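Local coordinates for YcgJ protein (Bacillus subtilis, PDB 1XXL) that probably transfers methyl groups from S-adenosylmethionine to an acceptor not yet known, as a member of the methyltransferase superfamily with a Rossmann-like sheet, at residues E18-A21 with E22-V25; D50-K53 with E54-E57; L81-D85 with D86-I90; E151-L154 with S155-Q158; Y180-W183 with I184-G188. All coordinates share one frame; numbering follows the deposited sequence.

Overall arrangement
The five contacts follow one another along the chain, none nesting in or crossing another. Contact 1 closes the turn that leads from helix 7-17 into strand 24-28. Contact 2 joins the end of strand 45-50 to the start of helix 53-66, at the cofactor site. Contact 3 folds the loop after strand 71-75 back into strand 88-94, the parallel neighbour of strand 24-28, and it touches contact 1 where R24 N probably bonds to D89 OD1. Contact 4 starts helix 154-163. Contact 5 lies within helix 180-187, across the chain's centre from contacts 1 and 3, their centres about 36 Å away.

Contact 1: E18-A21 with E22-V25; sequences ECRA and EHRV
A type I beta turn, closed between R20 and H23, delivers the chain from the loop after helix 7-17 into strand 24-28 of the Rossmann-like sheet. Its closing bond runs from H23 N to R20 O, 3.0 Å long and fairly straight at 161°, with the donor standing above the carbonyl plane. The side chains at the two ends of the turn meet as well. H23 places CG beside its own backbone N (chi1 -79°), and this carries the imidazole back under R20, whose CB sits over one face in a CH-pi contact, 3.8 Å from the ring centroid and displaced toward the rim. E18 O approaches the same ring in its plane, at CE1. The H23 side chain also packs on V43 and on D89 and I90 of strand 88-94, so the turn sits at the end of the strands, next to the start of strand 88-94. Its outer side is more loosely held. R20 and E22 run alongside each other in the same direction, the E22 chain bending at chi2 to bring its carboxylate round, with guanidinium and carboxylate planes almost perpendicular. The resulting salt bridge is weak as a hydrogen bond, R20 NE lying 3.4 Å from E22 OE1.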
loop_
_atom_site.group_PDB
_atom_site.type_symbol
_atom_site.label_atom_id
_atom_site.label_comp_id
_atom_site.label_asym_id
_atom_site.label_seq_id
_atom_site.Cartn_x
_atom_site.Cartn_y
_atom_site.Cartn_z
ATOM N N GLU A 18 -17.601 -0.469 -4.995
ATOM C CA GLU A 18 -18.948 -0.694 -5.532
ATOM C C GLU A 18 -19.111 -2.150 -5.972
ATOM O O GLU A 18 -19.523 -2.422 -7.095
ATOM C CB GLU A 18 -19.218 0.234 -6.720
ATOM C CG GLU A 18 -18.946 1.710 -6.447
ATOM C CD GLU A 18 -20.163 2.502 -5.993
ATOM O OE1 GLU A 18 -21.236 1.908 -5.750
ATOM O OE2 GLU A 18 -20.038 3.742 -5.906
ATOM N N CYS A 19 -18.752 -3.074 -5.078
ATOM C CA CYS A 19 -18.748 -4.498 -5.391
ATOM C C CYS A 19 -20.087 -5.021 -5.921
ATOM O O CYS A 19 -21.150 -4.643 -5.435
ATOM C CB CYS A 19 -18.377 -5.308 -4.159
ATOM S SG CYS A 19 -16.735 -4.962 -3.550
ATOM N N ARG A 20 -19.998 -5.886 -6.927
ATOM C CA ARG A 20 -21.136 -6.646 -7.436
ATOM C C ARG A 20 -20.800 -8.126 -7.355
ATOM O O ARG A 20 -19.627 -8.516 -7.458
ATOM C CB ARG A 20 -21.455 -6.240 -8.873
ATOM C CG ARG A 20 -22.105 -4.864 -8.982
ATOM C CD ARG A 20 -22.010 -4.304 -10.394
ATOM N NE ARG A 20 -23.204 -4.514 -11.235
ATOM C CZ ARG A 20 -24.301 -3.739 -11.225
ATOM N NH1 ARG A 20 -24.420 -2.699 -10.397
ATOM N NH2 ARG A 20 -25.307 -4.020 -12.037
ATOM N N ALA A 21 -21.838 -8.948 -7.219
ATOM C CA ALA A 21 -21.686 -10.388 -7.032
ATOM C C ALA A 21 -20.883 -11.101 -8.137
ATOM O O ALA A 21 -20.251 -12.116 -7.887
ATOM C CB ALA A 21 -23.081 -11.048 -6.868
ATOM N N GLU A 22 -20.894 -10.566 -9.350
ATOM C CA GLU A 22 -20.162 -11.180 -10.466
ATOM C C GLU A 22 -18.714 -10.664 -10.654
ATOM O O GLU A 22 -18.032 -11.048 -11.599
ATOM C CB GLU A 22 -20.950 -11.015 -11.767
ATOM C CG GLU A 22 -21.024 -9.586 -12.327
ATOM C CD GLU A 22 -22.132 -8.732 -11.726
ATOM O OE1 GLU A 22 -22.329 -7.601 -12.255
ATOM O OE2 GLU A 22 -22.795 -9.174 -10.749
ATOM N N HIS A 23 -18.245 -9.811 -9.751
ATOM C CA HIS A 23 -16.927 -9.222 -9.902
ATOM C C HIS A 23 -15.785 -10.178 -9.565
ATOM O O HIS A 23 -15.876 -10.998 -8.661
ATOM C CB HIS A 23 -16.809 -7.953 -9.059
ATOM C CG HIS A 23 -17.446 -6.750 -9.682
ATOM N ND1 HIS A 23 -17.797 -5.636 -8.952
ATOM C CD2 HIS A 23 -17.793 -6.484 -10.963
ATOM C CE1 HIS A 23 -18.308 -4.725 -9.763
ATOM N NE2 HIS A 23 -18.326 -5.219 -10.985
ATOM N N ARG A 24 -14.702 -10.038 -10.317
ATOM C CA ARG A 24 -13.445 -10.728 -10.058
ATOM C C ARG A 24 -12.423 -9.696 -9.584
ATOM O O ARG A 24 -12.241 -8.650 -10.226
ATOM C CB ARG A 24 -12.980 -11.435 -11.322
ATOM C CG ARG A 24 -13.989 -12.476 -11.795
ATOM C CD ARG A 24 -13.381 -13.433 -12.781
ATOM N NE ARG A 24 -14.368 -14.357 -13.361
ATOM C CZ ARG A 24 -14.144 -15.127 -14.435
ATOM N NH1 ARG A 24 -12.968 -15.103 -15.079
ATOM N NH2 ARG A 24 -15.106 -15.942 -14.876
ATOM N N VAL A 25 -11.781 -9.988 -8.456
ATOM C CA VAL A 25 -10.896 -9.041 -7.782
ATOM C C VAL A 25 -9.484 -9.621 -7.668
ATOM O O VAL A 25 -9.292 -10.807 -7.329
ATOM C CB VAL A 25 -11.417 -8.715 -6.339
ATOM C CG1 VAL A 25 -10.524 -7.727 -5.603
ATOM C CG2 VAL A 25 -12.838 -8.214 -6.380
#

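Contact 2: D50-K53 with E54-E57; sequences DATK and EMVE
T52 and M55, the latter a selenomethionine, meet where the chain leaves strand 45-50 and enters helix 53-66, and here the contact is tight. T52 OG1 sits between its backbone N and carbonyl carbon (chi1 74°), from where it accepts a hydrogen bond from M55 N at 3.2 Å, while M55 CG presses on the same oxygen at 3.2 Å. D50 adds a second bond to T52. D50 OD2 takes the N-H of T52 on the anti lone pair, 3.2 Å from T52 N and nearly straight at 168°, and touches M55 CB at 3.5 Å, the two side chains running side by side. The other carboxylate oxygen, OD1, is held by G31 N of the neighbouring glycine-rich loop. With an alanine in place of D50, T52 N and G31 N would probably both lose their acceptor, and the loop ahead of the helix would be less fixed. V56 N completes the first turn by bonding to T52 O. The solvent side is looser. K53 reaches over the helix surface to E57 in a long salt bridge, K53 NZ to E57 OE2 3.7 Å, and one water bonded to both of these atoms fills in the link. A second water joins K53 N to E54 OE2. D50 and A51 are assigned to the S-adenosyl-L-methionine site, and an acidic residue ending the second strand is characteristic of Rossmann-like methyltransferases, here combined with an Asx turn at D50 and an N-cap at T52.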
loop_
_atom_site.group_PDB
_atom_site.type_symbol
_atom_site.label_atom_id
_atom_site.label_comp_id
_atom_site.label_asym_id
_atom_site.label_seq_id
_atom_site.Cartn_x
_atom_site.Cartn_y
_atom_site.Cartn_z
ATOM N N ASP A 50 1.243 -12.601 -3.603
ATOM C CA ASP A 50 2.257 -12.123 -2.683
ATOM C C ASP A 50 3.636 -12.654 -3.114
ATOM O O ASP A 50 3.756 -13.729 -3.707
ATOM C CB ASP A 50 1.926 -12.482 -1.222
ATOM C CG ASP A 50 2.730 -11.622 -0.206
ATOM O OD1 ASP A 50 2.177 -10.597 0.302
ATOM O OD2 ASP A 50 3.931 -11.938 0.037
ATOM N N ALA A 51 4.674 -11.880 -2.827
ATOM C CA ALA A 51 6.016 -12.210 -3.283
ATOM C C ALA A 51 6.640 -13.389 -2.538
ATOM O O ALA A 51 7.523 -14.033 -3.069
ATOM C CB ALA A 51 6.921 -10.987 -3.190
ATOM N N THR A 52 6.166 -13.693 -1.335
ATOM C CA THR A 52 6.793 -14.722 -0.520
ATOM C C THR A 52 5.896 -15.945 -0.405
ATOM O O THR A 52 4.690 -15.820 -0.194
ATOM C CB THR A 52 7.149 -14.201 0.905
ATOM O OG1 THR A 52 5.962 -14.082 1.693
ATOM C CG2 THR A 52 7.812 -12.842 0.833
ATOM N N LYS A 53 6.506 -17.117 -0.548
ATOM C CA LYS A 53 5.812 -18.397 -0.392
ATOM C C LYS A 53 5.147 -18.515 0.965
ATOM O O LYS A 53 4.033 -19.025 1.086
ATOM C CB LYS A 53 6.791 -19.567 -0.572
ATOM C CG LYS A 53 6.305 -20.885 0.038
ATOM C CD LYS A 53 7.254 -22.071 -0.266
ATOM C CE LYS A 53 6.588 -23.431 0.075
ATOM N NZ LYS A 53 5.527 -23.811 -0.896
ATOM N N GLU A 54 5.851 -18.034 1.976
ATOM C CA GLU A 54 5.393 -18.120 3.349
ATOM C C GLU A 54 4.072 -17.379 3.550
ATOM O O GLU A 54 3.176 -17.887 4.197
ATOM C CB GLU A 54 6.498 -17.650 4.326
ATOM C CG GLU A 54 7.426 -16.479 3.825
ATOM C CD GLU A 54 8.740 -16.896 3.045
ATOM O OE1 GLU A 54 9.808 -16.286 3.371
ATOM O OE2 GLU A 54 8.716 -17.761 2.112
HETATM N N MSE A 55 3.924 -16.203 2.961
HETATM C CA MSE A 55 2.661 -15.463 3.068
HETATM C C MSE A 55 1.540 -16.128 2.279
HETATM O O MSE A 55 0.380 -16.090 2.675
HETATM C CB MSE A 55 2.835 -14.016 2.607
HETATM C CG MSE A 55 3.628 -13.121 3.582
HETATM SE SE MSE A 55 2.964 -13.195 5.488
HETATM C CE MSE A 55 4.339 -14.288 6.228
ATOM N N VAL A 56 1.872 -16.726 1.155
ATOM C CA VAL A 56 0.871 -17.472 0.389
ATOM C C VAL A 56 0.279 -18.625 1.244
ATOM O O VAL A 56 -0.919 -18.848 1.245
ATOM C CB VAL A 56 1.472 -18.032 -0.927
ATOM C CG1 VAL A 56 0.520 -18.981 -1.599
ATOM C CG2 VAL A 56 1.844 -16.897 -1.865
ATOM N N GLU A 57 1.139 -19.337 1.963
ATOM C CA GLU A 57 0.694 -20.440 2.824
ATOM C C GLU A 57 -0.123 -19.909 4.013
ATOM O O GLU A 57 -1.174 -20.450 4.339
ATOM C CB GLU A 57 1.898 -21.268 3.290
ATOM C CG GLU A 57 2.640 -22.042 2.161
ATOM C CD GLU A 57 1.747 -23.052 1.391
ATOM O OE1 GLU A 57 0.746 -23.546 1.956
ATOM O OE2 GLU A 57 2.037 -23.345 0.206
HETATM O O HOH W 1 9.534 -17.170 -0.362
HETATM O O HOH W 2 3.251 -21.934 -1.480
#

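Contact 3: L81-D85 with D86-I90; sequences LPFPD and DSFDI
Between P84 and S87 the backbone reverses direction through D85 and D86, D86 taking positive phi (50°), and the returning chain enters strand 88-94 of the Rossmann-like sheet. S87 fastens the reversal with its side chain. S87 OG, set between the backbone N and the carbonyl carbon, donates to P84 O at 3.1 Å from a position tilted out of the carbonyl plane. The two aspartates at the bend turn to partners beyond it, D85 to R112 and D86 to K236, each in a salt bridge. Inside the loop, F83 and F88 form a T-shaped aromatic pair with centroids 5.2 Å apart and planes at 87°. F88 offers its edge and F83 its face. The other face of F83 is covered by P82 CG, so the ring is clasped between a proline and an aromatic edge, while farther in it rests on L26, I47 and V49 of the parallel strands. Losing the ring to a serine at F83 is likely to open a gap between P82 and F88 and leave the F88 edge without the face it packs on. F83 directs CG to the side of its own backbone N (chi1 -54°), which sets the ring across the path of F88, and the closest approach is F83 CG to F88 CE2 at 3.7 Å.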
loop_
_atom_site.group_PDB
_atom_site.type_symbol
_atom_site.label_atom_id
_atom_site.label_comp_id
_atom_site.label_asym_id
_atom_site.label_seq_id
_atom_site.Cartn_x
_atom_site.Cartn_y
_atom_site.Cartn_z
ATOM N N LEU A 81 2.607 -9.883 -13.663
ATOM C CA LEU A 81 1.379 -10.605 -13.378
ATOM C C LEU A 81 1.123 -11.632 -14.490
ATOM O O LEU A 81 1.218 -11.310 -15.673
ATOM C CB LEU A 81 0.201 -9.644 -13.290
ATOM C CG LEU A 81 0.293 -8.609 -12.184
ATOM C CD1 LEU A 81 -0.825 -7.598 -12.342
ATOM C CD2 LEU A 81 0.260 -9.282 -10.815
ATOM N N PRO A 82 0.796 -12.870 -14.108
ATOM C CA PRO A 82 0.594 -13.918 -15.096
ATOM C C PRO A 82 -0.767 -13.919 -15.815
ATOM O O PRO A 82 -0.981 -14.731 -16.701
ATOM C CB PRO A 82 0.760 -15.185 -14.248
ATOM C CG PRO A 82 0.171 -14.781 -12.890
ATOM C CD PRO A 82 0.666 -13.379 -12.721
ATOM N N PHE A 83 -1.658 -12.993 -15.470
ATOM C CA PHE A 83 -3.054 -13.079 -15.838
ATOM C C PHE A 83 -3.258 -12.497 -17.201
ATOM O O PHE A 83 -2.444 -11.708 -17.646
ATOM C CB PHE A 83 -3.929 -12.352 -14.803
ATOM C CG PHE A 83 -3.689 -12.837 -13.403
ATOM C CD1 PHE A 83 -4.079 -14.116 -13.032
ATOM C CD2 PHE A 83 -3.029 -12.052 -12.489
ATOM C CE1 PHE A 83 -3.845 -14.594 -11.755
ATOM C CE2 PHE A 83 -2.781 -12.523 -11.203
ATOM C CZ PHE A 83 -3.181 -13.795 -10.833
ATOM N N PRO A 84 -4.350 -12.888 -17.879
ATOM C CA PRO A 84 -4.654 -12.326 -19.195
ATOM C C PRO A 84 -4.987 -10.825 -19.141
ATOM O O PRO A 84 -5.392 -10.319 -18.097
ATOM C CB PRO A 84 -5.909 -13.099 -19.618
ATOM C CG PRO A 84 -5.998 -14.245 -18.722
ATOM C CD PRO A 84 -5.372 -13.859 -17.456
ATOM N N ASP A 85 -4.865 -10.145 -20.275
ATOM C CA ASP A 85 -5.326 -8.762 -20.408
ATOM C C ASP A 85 -6.792 -8.675 -19.999
ATOM O O ASP A 85 -7.555 -9.630 -20.196
ATOM C CB ASP A 85 -5.211 -8.269 -21.852
ATOM C CG ASP A 85 -3.793 -8.301 -22.398
ATOM O OD1 ASP A 85 -2.844 -8.689 -21.696
ATOM O OD2 ASP A 85 -3.618 -7.954 -23.582
ATOM N N ASP A 86 -7.203 -7.528 -19.464
ATOM C CA ASP A 86 -8.624 -7.252 -19.210
ATOM C C ASP A 86 -9.355 -8.375 -18.458
ATOM O O ASP A 86 -10.408 -8.848 -18.899
ATOM C CB ASP A 86 -9.347 -6.962 -20.538
ATOM C CG ASP A 86 -8.659 -5.863 -21.355
ATOM O OD1 ASP A 86 -8.758 -4.682 -20.982
ATOM O OD2 ASP A 86 -7.988 -6.189 -22.360
ATOM N N SER A 87 -8.812 -8.810 -17.329
ATOM C CA SER A 87 -9.419 -9.946 -16.630
ATOM C C SER A 87 -10.022 -9.641 -15.247
ATOM O O SER A 87 -10.759 -10.458 -14.707
ATOM C CB SER A 87 -8.438 -11.141 -16.589
ATOM O OG SER A 87 -7.313 -10.899 -15.775
ATOM N N PHE A 88 -9.744 -8.475 -14.677
ATOM C CA PHE A 88 -10.286 -8.137 -13.360
ATOM C C PHE A 88 -11.148 -6.869 -13.381
ATOM O O PHE A 88 -10.867 -5.910 -14.095
ATOM C CB PHE A 88 -9.160 -7.989 -12.328
ATOM C CG PHE A 88 -8.398 -9.259 -12.077
ATOM C CD1 PHE A 88 -8.881 -10.207 -11.182
ATOM C CD2 PHE A 88 -7.210 -9.507 -12.740
ATOM C CE1 PHE A 88 -8.186 -11.363 -10.943
ATOM C CE2 PHE A 88 -6.513 -10.684 -12.515
ATOM C CZ PHE A 88 -7.011 -11.609 -11.609
ATOM N N ASP A 89 -12.194 -6.896 -12.573
ATOM C CA ASP A 89 -13.102 -5.779 -12.417
ATOM C C ASP A 89 -12.523 -4.781 -11.434
ATOM O O ASP A 89 -12.692 -3.581 -11.573
ATOM C CB ASP A 89 -14.467 -6.284 -11.897
ATOM C CG ASP A 89 -15.148 -7.199 -12.884
ATOM O OD1 ASP A 89 -15.110 -8.448 -12.710
ATOM O OD2 ASP A 89 -15.677 -6.654 -13.862
ATOM N N ILE A 90 -11.874 -5.310 -10.413
ATOM C CA ILE A 90 -11.297 -4.506 -9.352
ATOM C C ILE A 90 -9.916 -5.067 -9.033
ATOM O O ILE A 90 -9.723 -6.295 -8.976
ATOM C CB ILE A 90 -12.148 -4.578 -8.075
ATOM C CG1 ILE A 90 -13.591 -4.107 -8.349
ATOM C CG2 ILE A 90 -11.493 -3.769 -6.961
ATOM C CD1 ILE A 90 -14.591 -4.487 -7.264
#

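Contact 4: E151-L154 with S155-Q158; sequences ESSL and SEWQ
L154, W157 and S153 carry most of this contact, in which the loop after helix 131-144 gives way to helix 154-163. L154 engages the helix through its backbone. L154 O accepts from Q158 N at 2.9 Å and, weakly, from Q158 NE2, because the extended glutamine side chain runs back along the helix. The rest of the leucine side chain packs on Y168, Y126 and I230, with CD2 grazing W157 CD1. W157 N bonds to S153 O at 3.1 Å, and the indole folds back beneath the incoming loop, S152 CB lying over one face of the five-membered ring in a CH-pi contact, 4.1 Å from its centroid. The buried indole N-H is satisfied by a water in the plane of the ring, which accepts from W157 NE1 and donates to S152 O. The W157 side chain also packs on V103 and V107 of helix 103-113 and on I232 of strand 222-236. S153 supplies the reciprocal bonds. S153 OG accepts from E156 N at 3.2 Å, and S153 N donates to E156 OE2 at 2.9 Å, meeting the carboxylate on the anti side but 28° out of plane. E156 keeps CG beside its backbone N (chi1 -69°) and extends from there, which brings OE2 back into line with the S153 N-H, where R150 also reaches it in a salt bridge. The paired side-chain-to-backbone bonds of S153 and E156 are those of a capping box at a helix N terminus.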
loop_
_atom_site.group_PDB
_atom_site.type_symbol
_atom_site.label_atom_id
_atom_site.label_comp_id
_atom_site.label_asym_id
_atom_site.label_seq_id
_atom_site.Cartn_x
_atom_site.Cartn_y
_atom_site.Cartn_z
ATOM N N GLU A 151 8.361 5.315 -1.474
ATOM C CA GLU A 151 7.002 5.808 -1.521
ATOM C C GLU A 151 6.976 7.029 -2.435
ATOM O O GLU A 151 7.670 8.049 -2.197
ATOM C CB GLU A 151 6.406 6.055 -0.115
ATOM C CG GLU A 151 6.956 7.192 0.714
ATOM C CD GLU A 151 6.892 6.893 2.226
ATOM O OE1 GLU A 151 5.901 7.291 2.882
ATOM O OE2 GLU A 151 7.833 6.236 2.747
ATOM N N SER A 152 6.205 6.877 -3.508
ATOM C CA SER A 152 6.108 7.864 -4.557
ATOM C C SER A 152 5.303 9.067 -4.070
ATOM O O SER A 152 4.504 8.972 -3.113
ATOM C CB SER A 152 5.432 7.269 -5.809
ATOM O OG SER A 152 6.149 6.184 -6.369
ATOM N N SER A 153 5.514 10.208 -4.731
ATOM C CA SER A 153 4.690 11.390 -4.499
ATOM C C SER A 153 3.360 11.276 -5.254
ATOM O O SER A 153 3.223 10.430 -6.139
ATOM C CB SER A 153 5.465 12.651 -4.929
ATOM O OG SER A 153 5.580 12.716 -6.333
ATOM N N LEU A 154 2.389 12.131 -4.920
ATOM C CA LEU A 154 1.104 12.160 -5.631
ATOM C C LEU A 154 1.214 12.598 -7.097
ATOM O O LEU A 154 0.513 12.081 -7.968
ATOM C CB LEU A 154 0.074 13.027 -4.889
ATOM C CG LEU A 154 -0.236 12.546 -3.456
ATOM C CD1 LEU A 154 -1.304 13.425 -2.825
ATOM C CD2 LEU A 154 -0.626 11.112 -3.394
ATOM N N SER A 155 2.094 13.552 -7.358
ATOM C CA SER A 155 2.513 13.891 -8.728
ATOM C C SER A 155 2.936 12.708 -9.528
ATOM O O SER A 155 2.528 12.544 -10.666
ATOM C CB SER A 155 3.769 14.769 -8.659
ATOM O OG SER A 155 3.348 16.057 -8.610
ATOM N N GLU A 156 3.839 11.931 -8.952
ATOM C CA GLU A 156 4.315 10.730 -9.612
ATOM C C GLU A 156 3.202 9.736 -9.906
ATOM O O GLU A 156 3.170 9.172 -10.987
ATOM C CB GLU A 156 5.441 10.083 -8.812
ATOM C CG GLU A 156 6.706 10.923 -8.839
ATOM C CD GLU A 156 7.800 10.405 -7.917
ATOM O OE1 GLU A 156 8.988 10.610 -8.268
ATOM O OE2 GLU A 156 7.498 9.817 -6.841
ATOM N N TRP A 157 2.292 9.505 -8.955
ATOM C CA TRP A 157 1.149 8.617 -9.209
ATOM C C TRP A 157 0.265 9.142 -10.301
ATOM O O TRP A 157 -0.198 8.384 -11.145
ATOM C CB TRP A 157 0.288 8.440 -7.955
ATOM C CG TRP A 157 0.897 7.503 -6.954
ATOM C CD1 TRP A 157 1.331 7.812 -5.708
ATOM C CD2 TRP A 157 1.137 6.110 -7.132
ATOM N NE1 TRP A 157 1.801 6.689 -5.082
ATOM C CE2 TRP A 157 1.710 5.631 -5.938
ATOM C CE3 TRP A 157 0.903 5.214 -8.178
ATOM C CZ2 TRP A 157 2.061 4.277 -5.753
ATOM C CZ3 TRP A 157 1.253 3.869 -8.005
ATOM C CH2 TRP A 157 1.825 3.415 -6.798
ATOM N N GLN A 158 -0.003 10.443 -10.280
ATOM C CA GLN A 158 -0.806 11.035 -11.346
ATOM C C GLN A 158 -0.170 10.839 -12.729
ATOM O O GLN A 158 -0.890 10.528 -13.689
ATOM C CB GLN A 158 -1.046 12.511 -11.107
ATOM C CG GLN A 158 -1.927 12.768 -9.944
ATOM C CD GLN A 158 -1.933 14.200 -9.581
ATOM O OE1 GLN A 158 -2.169 15.052 -10.416
ATOM N NE2 GLN A 158 -1.695 14.477 -8.335
HETATM O O HOH W 3 3.143 6.529 -2.468
HETATM O O HOH W 4 8.482 6.715 -7.639
#

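Contact 5: Y180-W183 with I184-G188; sequences YDSW and IKRGG. With SO4 (sulfate ion), chain E.
A sulfate ion, probably from the crystallisation liquor, is held by R186 beside the indole of W183. The arginine grips two of its oxygens with two nitrogens: R186 NE donates to sulfate O4 at 3.0 Å and R186 NH2 to sulfate O3 at 3.1 Å, the latter bond more bent at 142°. O3 of the sulfate also lies in the plane of the W183 ring, at its edge, 3.8 Å from W183 CD1. R144 of helix 131-144 adds a further bond to the anion, so two arginines converge on it. R186 reaches this position by bending at chi3 (-61°), which lays one face of the guanidinium above S182 O and the W183 backbone and turns its plane 75° from the indole. All of this hangs on helix 180-187, whose successive bonds I184 N to Y180 O, K185 N to D181 O and R186 N to S182 O are regular and nearly straight. The helix closes in a Schellman motif, G188 taking positive phi with its N bonded to K185 O. On the inward flank Y180 and I184 pack tightly. I184 CG1 rests over one face of the phenol, offset toward the hydroxyl end, 3.4 Å from Y180 CZ, in a CH-pi contact, and Y180 OH is hydrogen-bonded to E194 of helix 191-202. I184 CD1 continues across to W183, reaching W183 CE3 at 3.9 Å. W183 itself carries more than this: R144 makes a cation-pi contact with its indole, and the ring of F225 meets it edge-to-face.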
loop_
_atom_site.group_PDB
_atom_site.type_symbol
_atom_site.label_atom_id
_atom_site.label_comp_id
_atom_site.label_asym_id
_atom_site.label_seq_id
_atom_site.Cartn_x
_atom_site.Cartn_y
_atom_site.Cartn_z
ATOM N N TYR A 180 5.374 5.275 18.163
ATOM C CA TYR A 180 6.768 4.953 17.918
ATOM C C TYR A 180 7.230 3.614 18.528
ATOM O O TYR A 180 7.860 2.790 17.833
ATOM C CB TYR A 180 7.646 6.113 18.418
ATOM C CG TYR A 180 9.107 5.783 18.306
ATOM C CD1 TYR A 180 9.821 5.313 19.408
ATOM C CD2 TYR A 180 9.763 5.875 17.080
ATOM C CE1 TYR A 180 11.162 4.968 19.297
ATOM C CE2 TYR A 180 11.120 5.529 16.959
ATOM C CZ TYR A 180 11.800 5.081 18.065
ATOM O OH TYR A 180 13.119 4.738 17.945
ATOM N N ASP A 181 6.897 3.377 19.800
ATOM C CA ASP A 181 7.414 2.194 20.519
ATOM C C ASP A 181 6.931 0.947 19.831
ATOM O O ASP A 181 7.674 -0.007 19.618
ATOM C CB ASP A 181 6.948 2.148 21.973
ATOM C CG ASP A 181 7.782 3.027 22.914
ATOM O OD1 ASP A 181 8.948 3.422 22.594
ATOM O OD2 ASP A 181 7.241 3.310 24.021
ATOM N N SER A 182 5.661 0.963 19.480
ATOM C CA SER A 182 5.028 -0.160 18.818
ATOM C C SER A 182 5.581 -0.378 17.402
ATOM O O SER A 182 5.831 -1.500 16.992
ATOM C CB SER A 182 3.529 0.094 18.807
ATOM O OG SER A 182 2.887 -0.780 17.925
ATOM N N TRP A 183 5.780 0.711 16.674
ATOM C CA TRP A 183 6.347 0.687 15.323
ATOM C C TRP A 183 7.753 0.067 15.287
ATOM O O TRP A 183 8.073 -0.705 14.400
ATOM C CB TRP A 183 6.399 2.136 14.840
ATOM C CG TRP A 183 6.791 2.382 13.431
ATOM C CD1 TRP A 183 6.091 2.059 12.330
ATOM C CD2 TRP A 183 7.946 3.086 12.986
ATOM N NE1 TRP A 183 6.743 2.501 11.214
ATOM C CE2 TRP A 183 7.895 3.125 11.594
ATOM C CE3 TRP A 183 9.042 3.668 13.641
ATOM C CZ2 TRP A 183 8.876 3.749 10.824
ATOM C CZ3 TRP A 183 10.015 4.273 12.890
ATOM C CH2 TRP A 183 9.932 4.310 11.485
ATOM N N ILE A 184 8.589 0.426 16.253
ATOM C CA ILE A 184 9.925 -0.151 16.376
ATOM C C ILE A 184 9.867 -1.634 16.708
ATOM O O ILE A 184 10.574 -2.414 16.087
ATOM C CB ILE A 184 10.755 0.571 17.436
ATOM C CG1 ILE A 184 11.092 1.991 16.970
ATOM C CG2 ILE A 184 12.035 -0.225 17.778
ATOM C CD1 ILE A 184 11.911 2.098 15.686
ATOM N N LYS A 185 9.031 -2.009 17.679
ATOM C CA LYS A 185 8.819 -3.430 18.019
ATOM C C LYS A 185 8.352 -4.298 16.835
ATOM O O LYS A 185 8.932 -5.339 16.580
ATOM C CB LYS A 185 7.845 -3.580 19.198
ATOM C CG LYS A 185 8.498 -3.393 20.558
ATOM C CD LYS A 185 7.555 -3.795 21.718
ATOM C CE LYS A 185 7.494 -5.328 21.952
ATOM N NZ LYS A 185 6.492 -5.724 23.035
ATOM N N ARG A 186 7.337 -3.856 16.100
ATOM C CA ARG A 186 6.843 -4.589 14.921
ATOM C C ARG A 186 7.863 -4.686 13.778
ATOM O O ARG A 186 7.769 -5.586 12.935
ATOM C CB ARG A 186 5.580 -3.930 14.368
ATOM C CG ARG A 186 4.376 -3.965 15.298
ATOM C CD ARG A 186 3.092 -3.538 14.557
ATOM N NE ARG A 186 3.181 -2.164 14.042
ATOM C CZ ARG A 186 2.634 -1.081 14.598
ATOM N NH1 ARG A 186 1.913 -1.174 15.705
ATOM N NH2 ARG A 186 2.802 0.115 14.033
ATOM N N GLY A 187 8.798 -3.734 13.715
ATOM C CA GLY A 187 9.890 -3.780 12.747
ATOM C C GLY A 187 11.090 -4.617 13.198
ATOM O O GLY A 187 11.968 -4.898 12.399
ATOM N N GLY A 188 11.138 -4.998 14.477
ATOM C CA GLY A 188 12.306 -5.681 15.058
ATOM C C GLY A 188 13.648 -4.967 14.856
ATOM O O GLY A 188 14.691 -5.622 14.723
HETATM S S SO4 E . 3.422 -1.413 10.308
HETATM O O1 SO4 E . 4.226 -1.228 9.102
HETATM O O2 SO4 E . 2.093 -1.906 9.924
HETATM O O3 SO4 E . 3.237 -0.136 11.009
HETATM O O4 SO4 E . 4.110 -2.398 11.147
#